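Local coordinates for protein WZI (Escherichia coli, PDB 2YNK) that sits in the outer membrane as a beta-barrel lectin and binds carbohydrate, underpinning the assembly of group 1 capsules on the cell surface, at residues A[12-17]-A[25-30]; A[239-244]-A[345-350]; A[288-293]-A[326-331]. All coordinates share one frame; numbering follows the deposited sequence.

Contact 1 of 3, residues A[12-17]-A[25-30]; sequences NDLAWL and LSLSTW
Leu-27 lays its forked end against the turn of helix formed by Leu-14 and Ala-15. CD1 rests on the helix backbone beside Ala-15, whose CB lies 3.6 Å from Leu-27 CD1, and it also meets CB of Leu-14. The other branch turns wholly to the leucine: Leu-27 CD2 is 3.5 Å from Leu-14 CD1 and close to its CB. With chi1 at -60°, CG of Leu-27 sits beside its own backbone N, and the fork straddles the step between the two helix residues. Leu-14 CD1 also meets Leu-25 CD2, at 3.7 Å, so this one methyl is shared by two leucines of the 25-30 segment.

No hydrogen bond joins the two segments; the grip is wholly apolar. Within the loop, Trp-30 NE1 donates to Leu-27 O over 2.9 Å, approaching from above the carbonyl plane and tying the chain back on itself. Ile-58 and Ile-37 also lie against Leu-14. The arrangement is a small apolar core where helix 8-19 and the chain returning after it meet helices 34-42 and 49-65, and this N-terminal region is bonded to the beta-barrel through Ser-26 and Ser-28 to Glu-227 and Thr-29 to Arg-217.

Contact 2 of 3, residues A[239-244]-A[345-350]; sequences KGRPES and HHIYKD
Arg-241 reaches across to Ile-347 and Tyr-348 with a folded rather than extended side chain. CG stands beside the backbone N (chi1 -61°), and further bends at chi2 and chi3 curl the chain back, bringing the guanidinium over its own neighbour Pro-242. The flat group is thus held between two apolar surfaces: Pro-242 CD lies over the centre of one face, and Ile-347 CG2 lies over the opposite face, offset toward the rim, with Arg-241 NH1 3.5 Å from Ile-347 CG2.

Ile-347 presents that methyl because CG2 is anti to its backbone N, while CG1 turns toward the ring of His-346. The same CG2 also lies over the rim of the Tyr-348 ring. Tyr-348 comes at the arginine from the opposite direction, its ring steeply turned against the guanidinium, the planes 77° apart. Between them runs a weak hydrogen bond from Arg-241 NE to Tyr-348 OH, 3.4 Å long. The hydroxyl has a stronger partner in Gly-237 O. At the other end of the tyrosine, its backbone N donates to His-345 ND1 at 3.2 Å, in the plane of the imidazole, and Tyr-348 is the centre of an inverse gamma turn.

Neither segment is helix or strand: 239-244 belongs to the loop joining barrel strands 226-236 and 268-278. The 345-350 segment lies in the loop that follows strand 322-331, with Val-208 and Tyr-205 of a third loop alongside.

Contact 3 of 3, residues A[288-293]-A[326-331]; sequences SFYGQM and YLEAHD
Tyr-290 puts its hydroxyl onto the carboxylate of Glu-328, and almost all the close packing of this contact gathers there. Tyr-290 OH donates to Glu-328 OE1 at 2.5 Å, meeting it from above the carboxylate plane. Ring and carboxylate stand nearly perpendicular, 87° apart, with the acid at the ring's edge. Glu-328 gets there with CG anti to its backbone N (chi1 -167°) and the chain extended beyond it. Its other oxygen, OE2, accepts from His-330 NE2 at 2.7 Å in a nearly straight bond lying in the imidazole plane.

Away from this point the contact is loose. The strand axes run 9.1 Å apart at a 15° angle, because strand 306-317 lies between them and pairs with both. Tyr-326 adds just its CB, 4.0 Å from Tyr-290 OH, while Leu-327 sends its side chain to the barrel surface.

On the buried side, the backbone N atoms of Tyr-156 and Glu-157 donate to OE1 and OE2 of Glu-328, and Asp-361 bonds to His-330 ND1. Each carboxylate oxygen therefore has at least two donors, which would be expected to favour the charged form of Glu-328 and anchor the inserted 156-157 chain to the barrel wall.

Overall arrangement
Along the chain, contact 1 is complete before either of the others begins, and both segments of contact 3 fall between the two halves of contact 2. Contacts 1 and 3 are neighbours, with centres 15 Å apart and nearest atoms about 6 Å apart. Tyr-156 lies against both, touching Ala-15 and Tyr-290, and Trp-16 of helix 8-19 reaches strand 322-331, which carries residues 326-331. Contact 2 lies on the opposite side of the chain's centre from contact 1, 36 Å between centres, and 32 Å from contact 3. The three thus sample the N-terminal helical region, the interior of the 18-stranded barrel and the loops joining its strands.

Contact 1 of 3, residues A[12-17]-A[25-30]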
loop_
_atom_site.group_PDB
_atom_site.type_symbol
_atom_site.label_atom_id
_atom_site.label_comp_id
_atom_site.label_asym_id
_atom_site.label_seq_id
_atom_site.Cartn_x
_atom_site.Cartn_y
_atom_site.Cartn_z
ATOM N N ASN A 12 1.980 -10.694 1.812
ATOM C CA ASN A 12 1.087 -11.849 1.786
ATOM C C ASN A 12 1.626 -12.987 2.692
ATOM O O ASN A 12 0.862 -13.654 3.392
ATOM C CB ASN A 12 0.868 -12.336 0.348
ATOM C CG ASN A 12 0.190 -11.289 -0.536
ATOM O OD1 ASN A 12 0.740 -10.882 -1.560
ATOM N ND2 ASN A 12 -1.001 -10.845 -0.143
ATOM N N ASP A 13 2.945 -13.174 2.682
ATOM C CA ASP A 13 3.610 -14.127 3.551
ATOM C C ASP A 13 3.466 -13.751 5.041
ATOM O O ASP A 13 3.165 -14.606 5.875
ATOM C CB ASP A 13 5.089 -14.278 3.146
ATOM C CG ASP A 13 5.286 -15.245 1.973
ATOM O OD1 ASP A 13 4.297 -15.556 1.283
ATOM O OD2 ASP A 13 6.424 -15.709 1.736
ATOM N N LEU A 14 3.664 -12.479 5.373
ATOM C CA LEU A 14 3.458 -12.016 6.746
ATOM C C LEU A 14 1.995 -12.156 7.150
ATOM O O LEU A 14 1.697 -12.586 8.264
ATOM C CB LEU A 14 3.885 -10.551 6.911
ATOM C CG LEU A 14 5.380 -10.223 6.885
ATOM C CD1 LEU A 14 5.583 -8.744 7.174
ATOM C CD2 LEU A 14 6.141 -11.075 7.889
ATOM N N ALA A 15 1.087 -11.787 6.247
ATOM C CA ALA A 15 -0.349 -11.825 6.535
ATOM C C ALA A 15 -0.832 -13.256 6.760
ATOM O O ALA A 15 -1.731 -13.504 7.564
ATOM C CB ALA A 15 -1.137 -11.171 5.405
ATOM N N TRP A 16 -0.231 -14.187 6.032
ATOM C CA TRP A 16 -0.528 -15.603 6.178
ATOM C C TRP A 16 -0.150 -16.035 7.575
ATOM O O TRP A 16 -0.961 -16.597 8.306
ATOM C CB TRP A 16 0.244 -16.385 5.114
ATOM C CG TRP A 16 -0.115 -17.846 4.952
ATOM C CD1 TRP A 16 -1.021 -18.404 4.059
ATOM C CD2 TRP A 16 0.467 -18.993 5.664
ATOM N NE1 TRP A 16 -1.055 -19.771 4.188
ATOM C CE2 TRP A 16 -0.181 -20.186 5.123
ATOM C CE3 TRP A 16 1.421 -19.140 6.658
ATOM C CZ2 TRP A 16 0.123 -21.461 5.583
ATOM C CZ3 TRP A 16 1.727 -20.431 7.109
ATOM C CH2 TRP A 16 1.089 -21.561 6.586
ATOM N N LEU A 17 1.082 -15.732 7.966
ATOM C CA LEU A 17 1.594 -16.110 9.275
ATOM C C LEU A 17 0.801 -15.461 10.416
ATOM O O LEU A 17 0.550 -16.094 11.449
ATOM C CB LEU A 17 3.082 -15.745 9.376
ATOM C CG LEU A 17 4.008 -16.590 8.495
ATOM C CD1 LEU A 17 5.279 -15.832 8.160
ATOM C CD2 LEU A 17 4.331 -17.917 9.174
ATOM N N LEU A 25 1.632 -9.303 14.323
ATOM C CA LEU A 25 2.292 -8.239 13.596
ATOM C C LEU A 25 1.318 -7.431 12.762
ATOM O O LEU A 25 0.637 -7.978 11.892
ATOM C CB LEU A 25 3.323 -8.855 12.658
ATOM C CG LEU A 25 4.170 -7.881 11.857
ATOM C CD1 LEU A 25 5.019 -7.081 12.824
ATOM C CD2 LEU A 25 5.035 -8.630 10.859
ATOM N N SER A 26 1.264 -6.127 12.996
ATOM C CA SER A 26 0.406 -5.275 12.189
ATOM C C SER A 26 0.952 -5.122 10.765
ATOM O O SER A 26 2.148 -4.880 10.558
ATOM C CB SER A 26 0.265 -3.901 12.817
ATOM O OG SER A 26 -0.695 -3.151 12.102
ATOM N N LEU A 27 0.065 -5.274 9.790
ATOM C CA LEU A 27 0.418 -5.071 8.399
ATOM C C LEU A 27 -0.448 -3.985 7.770
ATOM O O LEU A 27 -0.634 -3.981 6.563
ATOM C CB LEU A 27 0.252 -6.377 7.628
ATOM C CG LEU A 27 1.103 -7.551 8.101
ATOM C CD1 LEU A 27 0.750 -8.812 7.323
ATOM C CD2 LEU A 27 2.578 -7.235 7.958
ATOM N N SER A 28 -0.969 -3.059 8.574
ATOM C CA SER A 28 -1.877 -2.035 8.044
ATOM C C SER A 28 -1.256 -0.631 7.997
ATOM O O SER A 28 -1.928 0.335 7.642
ATOM C CB SER A 28 -3.181 -2.013 8.841
ATOM O OG SER A 28 -2.983 -1.432 10.110
ATOM N N THR A 29 0.024 -0.522 8.341
ATOM C CA THR A 29 0.752 0.725 8.217
ATOM C C THR A 29 2.123 0.456 7.620
ATOM O O THR A 29 3.043 0.019 8.319
ATOM C CB THR A 29 0.887 1.422 9.567
ATOM O OG1 THR A 29 -0.397 1.906 9.960
ATOM C CG2 THR A 29 1.828 2.583 9.495
ATOM N N TRP A 30 2.234 0.711 6.311
ATOM C CA TRP A 30 3.500 0.644 5.599
ATOM C C TRP A 30 4.050 2.023 5.382
ATOM O O TRP A 30 3.289 2.972 5.255
ATOM C CB TRP A 30 3.310 -0.043 4.269
ATOM C CG TRP A 30 2.888 -1.472 4.418
ATOM C CD1 TRP A 30 1.671 -1.954 4.874
ATOM C CD2 TRP A 30 3.689 -2.663 4.131
ATOM N NE1 TRP A 30 1.665 -3.323 4.884
ATOM C CE2 TRP A 30 2.844 -3.809 4.447
ATOM C CE3 TRP A 30 4.973 -2.882 3.658
ATOM C CZ2 TRP A 30 3.282 -5.108 4.284
ATOM C CZ3 TRP A 30 5.408 -4.196 3.498
ATOM C CH2 TRP A 30 4.581 -5.284 3.805
#

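Contact 2 of 3, residues A[239-244]-A[345-350]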
loop_
_atom_site.group_PDB
_atom_site.type_symbol
_atom_site.label_atom_id
_atom_site.label_comp_id
_atom_site.label_asym_id
_atom_site.label_seq_id
_atom_site.Cartn_x
_atom_site.Cartn_y
_atom_site.Cartn_z
ATOM N N LYS A 239 1.523 27.763 -3.433
ATOM C CA LYS A 239 1.575 29.167 -3.854
ATOM C C LYS A 239 0.218 29.867 -3.660
ATOM O O LYS A 239 -0.826 29.370 -4.089
ATOM C CB LYS A 239 2.076 29.306 -5.298
ATOM C CG LYS A 239 3.555 28.966 -5.428
ATOM C CD LYS A 239 4.188 29.435 -6.735
ATOM C CE LYS A 239 5.595 28.854 -6.867
ATOM N NZ LYS A 239 6.336 29.306 -8.073
ATOM N N GLY A 240 0.252 31.014 -2.987
ATOM C CA GLY A 240 -0.950 31.778 -2.689
ATOM C C GLY A 240 -1.745 31.182 -1.549
ATOM O O GLY A 240 -2.942 31.444 -1.407
ATOM N N ARG A 241 -1.076 30.387 -0.720
ATOM C CA ARG A 241 -1.741 29.709 0.384
ATOM C C ARG A 241 -1.118 30.114 1.707
ATOM O O ARG A 241 0.056 30.460 1.761
ATOM C CB ARG A 241 -1.657 28.200 0.196
ATOM C CG ARG A 241 -2.341 27.686 -1.072
ATOM C CD ARG A 241 -3.845 27.873 -1.028
ATOM N NE ARG A 241 -4.382 27.313 0.204
ATOM C CZ ARG A 241 -5.498 27.707 0.806
ATOM N NH1 ARG A 241 -6.253 28.678 0.296
ATOM N NH2 ARG A 241 -5.864 27.114 1.937
ATOM N N PRO A 242 -1.917 30.112 2.777
ATOM C CA PRO A 242 -1.318 30.345 4.081
ATOM C C PRO A 242 -0.363 29.205 4.425
ATOM O O PRO A 242 -0.728 28.036 4.276
ATOM C CB PRO A 242 -2.511 30.354 5.041
ATOM C CG PRO A 242 -3.733 30.349 4.211
ATOM C CD PRO A 242 -3.371 29.899 2.839
ATOM N N GLU A 243 0.846 29.557 4.857
ATOM C CA GLU A 243 1.868 28.578 5.204
ATOM C C GLU A 243 2.538 28.881 6.544
ATOM O O GLU A 243 3.688 28.530 6.742
ATOM C CB GLU A 243 2.921 28.505 4.091
ATOM C CG GLU A 243 2.372 28.011 2.757
ATOM C CD GLU A 243 3.442 27.430 1.841
ATOM O OE1 GLU A 243 4.190 28.223 1.222
ATOM O OE2 GLU A 243 3.524 26.182 1.721
ATOM N N SER A 244 1.813 29.512 7.467
ATOM C CA SER A 244 2.353 29.859 8.794
ATOM C C SER A 244 2.171 28.718 9.792
ATOM O O SER A 244 1.244 27.917 9.672
ATOM C CB SER A 244 1.662 31.113 9.353
ATOM O OG SER A 244 0.299 30.859 9.660
ATOM N N HIS A 345 -11.773 18.949 -4.416
ATOM C CA HIS A 345 -11.709 20.115 -3.542
ATOM C C HIS A 345 -11.866 21.421 -4.304
ATOM O O HIS A 345 -11.606 21.483 -5.506
ATOM C CB HIS A 345 -10.435 20.108 -2.714
ATOM C CG HIS A 345 -10.528 20.954 -1.484
ATOM N ND1 HIS A 345 -9.796 22.059 -1.315
ATOM C CD2 HIS A 345 -11.339 20.842 -0.363
ATOM C CE1 HIS A 345 -10.107 22.631 -0.139
ATOM N NE2 HIS A 345 -11.053 21.884 0.447
ATOM N N HIS A 346 -12.285 22.475 -3.599
ATOM C CA HIS A 346 -12.597 23.767 -4.227
ATOM C C HIS A 346 -11.442 24.737 -4.208
ATOM O O HIS A 346 -11.409 25.664 -5.022
ATOM C CB HIS A 346 -13.844 24.396 -3.596
ATOM C CG HIS A 346 -13.719 24.657 -2.106
ATOM N ND1 HIS A 346 -13.594 23.664 -1.200
ATOM C CD2 HIS A 346 -13.718 25.846 -1.384
ATOM C CE1 HIS A 346 -13.509 24.188 0.033
ATOM N NE2 HIS A 346 -13.586 25.523 -0.077
ATOM N N ILE A 347 -10.504 24.555 -3.274
ATOM C CA ILE A 347 -9.221 25.277 -3.313
ATOM C C ILE A 347 -8.218 24.432 -4.090
ATOM O O ILE A 347 -7.732 24.835 -5.140
ATOM C CB ILE A 347 -8.672 25.594 -1.898
ATOM C CG1 ILE A 347 -9.593 26.567 -1.155
ATOM C CG2 ILE A 347 -7.275 26.187 -1.978
ATOM C CD1 ILE A 347 -10.021 27.776 -1.971
ATOM N N TYR A 348 -7.928 23.249 -3.573
ATOM C CA TYR A 348 -7.056 22.304 -4.255
ATOM C C TYR A 348 -7.870 21.642 -5.362
ATOM O O TYR A 348 -8.481 20.598 -5.172
ATOM C CB TYR A 348 -6.449 21.311 -3.240
ATOM C CG TYR A 348 -5.583 22.031 -2.224
ATOM C CD1 TYR A 348 -4.259 22.318 -2.497
ATOM C CD2 TYR A 348 -6.112 22.482 -1.020
ATOM C CE1 TYR A 348 -3.466 22.999 -1.589
ATOM C CE2 TYR A 348 -5.327 23.163 -0.100
ATOM C CZ TYR A 348 -4.002 23.418 -0.393
ATOM O OH TYR A 348 -3.210 24.105 0.499
ATOM N N LYS A 349 -7.873 22.286 -6.525
ATOM C CA LYS A 349 -8.853 21.993 -7.579
ATOM C C LYS A 349 -8.506 20.776 -8.406
ATOM O O LYS A 349 -9.385 20.187 -9.025
ATOM C CB LYS A 349 -9.035 23.209 -8.495
ATOM C CG LYS A 349 -9.735 24.390 -7.832
ATOM C CD LYS A 349 -9.924 25.516 -8.830
ATOM C CE LYS A 349 -10.645 26.712 -8.236
ATOM N NZ LYS A 349 -11.260 27.512 -9.335
ATOM N N ASP A 350 -7.229 20.402 -8.420
ATOM C CA ASP A 350 -6.790 19.155 -9.063
ATOM C C ASP A 350 -7.244 17.941 -8.235
ATOM O O ASP A 350 -7.016 16.799 -8.634
ATOM C CB ASP A 350 -5.263 19.109 -9.194
ATOM C CG ASP A 350 -4.707 19.932 -10.357
ATOM O OD1 ASP A 350 -5.450 20.644 -11.075
ATOM O OD2 ASP A 350 -3.464 19.842 -10.538
#

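Contact 3 of 3, residues A[288-293]-A[326-331]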
loop_
_atom_site.group_PDB
_atom_site.type_symbol
_atom_site.label_atom_id
_atom_site.label_comp_id
_atom_site.label_asym_id
_atom_site.label_seq_id
_atom_site.Cartn_x
_atom_site.Cartn_y
_atom_site.Cartn_z
ATOM N N SER A 288 -9.877 -13.707 8.518
ATOM C CA SER A 288 -10.078 -12.413 9.146
ATOM C C SER A 288 -11.036 -11.604 8.319
ATOM O O SER A 288 -11.250 -11.890 7.146
ATOM C CB SER A 288 -8.766 -11.649 9.263
ATOM O OG SER A 288 -7.756 -12.440 9.853
ATOM N N PHE A 289 -11.619 -10.590 8.933
ATOM C CA PHE A 289 -12.344 -9.602 8.171
ATOM C C PHE A 289 -11.921 -8.209 8.611
ATOM O O PHE A 289 -11.525 -8.000 9.765
ATOM C CB PHE A 289 -13.862 -9.826 8.226
ATOM C CG PHE A 289 -14.480 -9.652 9.586
ATOM C CD1 PHE A 289 -14.522 -10.709 10.490
ATOM C CD2 PHE A 289 -15.080 -8.449 9.943
ATOM C CE1 PHE A 289 -15.120 -10.559 11.740
ATOM C CE2 PHE A 289 -15.685 -8.291 11.188
ATOM C CZ PHE A 289 -15.704 -9.346 12.091
ATOM N N TYR A 290 -11.970 -7.278 7.659
ATOM C CA TYR A 290 -11.470 -5.932 7.861
ATOM C C TYR A 290 -12.359 -4.883 7.191
ATOM O O TYR A 290 -13.143 -5.190 6.295
ATOM C CB TYR A 290 -10.044 -5.832 7.328
ATOM C CG TYR A 290 -9.879 -6.304 5.894
ATOM C CD1 TYR A 290 -10.164 -5.450 4.824
ATOM C CD2 TYR A 290 -9.434 -7.593 5.607
ATOM C CE1 TYR A 290 -10.023 -5.871 3.518
ATOM C CE2 TYR A 290 -9.286 -8.022 4.297
ATOM C CZ TYR A 290 -9.580 -7.151 3.252
ATOM O OH TYR A 290 -9.439 -7.551 1.942
ATOM N N GLY A 291 -12.213 -3.638 7.638
ATOM C CA GLY A 291 -12.984 -2.511 7.113
ATOM C C GLY A 291 -12.284 -1.174 7.301
ATOM O O GLY A 291 -11.439 -1.018 8.184
ATOM N N GLN A 292 -12.635 -0.208 6.459
ATOM C CA GLN A 292 -12.052 1.126 6.531
ATOM C C GLN A 292 -13.090 2.155 6.120
ATOM O O GLN A 292 -13.810 1.958 5.134
ATOM C CB GLN A 292 -10.823 1.217 5.616
ATOM C CG GLN A 292 -10.132 2.576 5.612
ATOM C CD GLN A 292 -8.839 2.575 4.817
ATOM O OE1 GLN A 292 -8.828 2.240 3.630
ATOM N NE2 GLN A 292 -7.739 2.949 5.470
HETATM N N MSE A 293 -13.171 3.243 6.878
HETATM C CA MSE A 293 -14.144 4.295 6.602
HETATM C C MSE A 293 -13.471 5.632 6.680
HETATM O O MSE A 293 -13.243 6.144 7.766
HETATM C CB MSE A 293 -15.290 4.213 7.607
HETATM C CG MSE A 293 -16.401 5.216 7.289
HETATM SE SE MSE A 293 -17.616 5.386 8.833
HETATM C CE MSE A 293 -19.150 6.255 7.951
ATOM N N TYR A 326 -8.601 -13.313 -0.707
ATOM C CA TYR A 326 -9.388 -12.238 -0.124
ATOM C C TYR A 326 -10.581 -11.894 -1.006
ATOM O O TYR A 326 -10.570 -12.136 -2.213
ATOM C CB TYR A 326 -8.517 -11.002 0.168
ATOM C CG TYR A 326 -7.994 -10.280 -1.054
ATOM C CD1 TYR A 326 -8.860 -9.603 -1.910
ATOM C CD2 TYR A 326 -6.639 -10.242 -1.343
ATOM C CE1 TYR A 326 -8.397 -8.938 -3.025
ATOM C CE2 TYR A 326 -6.167 -9.575 -2.459
ATOM C CZ TYR A 326 -7.055 -8.926 -3.299
ATOM O OH TYR A 326 -6.611 -8.260 -4.425
ATOM N N LEU A 327 -11.619 -11.355 -0.385
ATOM C CA LEU A 327 -12.763 -10.816 -1.103
ATOM C C LEU A 327 -13.003 -9.435 -0.517
ATOM O O LEU A 327 -13.153 -9.299 0.699
ATOM C CB LEU A 327 -13.989 -11.714 -0.944
ATOM C CG LEU A 327 -15.189 -11.382 -1.840
ATOM C CD1 LEU A 327 -14.768 -11.273 -3.300
ATOM C CD2 LEU A 327 -16.306 -12.411 -1.696
ATOM N N GLU A 328 -13.015 -8.414 -1.374
ATOM C CA GLU A 328 -12.947 -7.037 -0.910
ATOM C C GLU A 328 -13.879 -6.110 -1.711
ATOM O O GLU A 328 -13.908 -6.168 -2.943
ATOM C CB GLU A 328 -11.489 -6.563 -1.004
ATOM C CG GLU A 328 -11.194 -5.266 -0.264
ATOM C CD GLU A 328 -9.710 -4.957 -0.157
ATOM O OE1 GLU A 328 -8.915 -5.888 0.094
ATOM O OE2 GLU A 328 -9.329 -3.775 -0.310
ATOM N N ALA A 329 -14.635 -5.261 -1.006
ATOM C CA ALA A 329 -15.571 -4.317 -1.640
ATOM C C ALA A 329 -15.221 -2.872 -1.288
ATOM O O ALA A 329 -14.941 -2.581 -0.129
ATOM C CB ALA A 329 -17.003 -4.626 -1.232
ATOM N N HIS A 330 -15.214 -1.984 -2.285
ATOM C CA HIS A 330 -14.948 -0.557 -2.070
ATOM C C HIS A 330 -16.096 0.282 -2.546
ATOM O O HIS A 330 -16.777 -0.076 -3.499
ATOM C CB HIS A 330 -13.727 -0.109 -2.860
ATOM C CG HIS A 330 -12.423 -0.719 -2.411
ATOM N ND1 HIS A 330 -11.243 -0.209 -2.778
ATOM C CD2 HIS A 330 -12.138 -1.818 -1.597
ATOM C CE1 HIS A 330 -10.253 -0.942 -2.247
ATOM N NE2 HIS A 330 -10.804 -1.925 -1.525
ATOM N N ASP A 331 -16.305 1.427 -1.904
ATOM C CA ASP A 331 -17.225 2.442 -2.422
ATOM C C ASP A 331 -16.660 3.833 -2.155
ATOM O O ASP A 331 -16.634 4.297 -1.015
ATOM C CB ASP A 331 -18.619 2.293 -1.796
ATOM C CG ASP A 331 -19.662 3.191 -2.462
ATOM O OD1 ASP A 331 -19.439 4.418 -2.500
ATOM O OD2 ASP A 331 -20.706 2.677 -2.936
#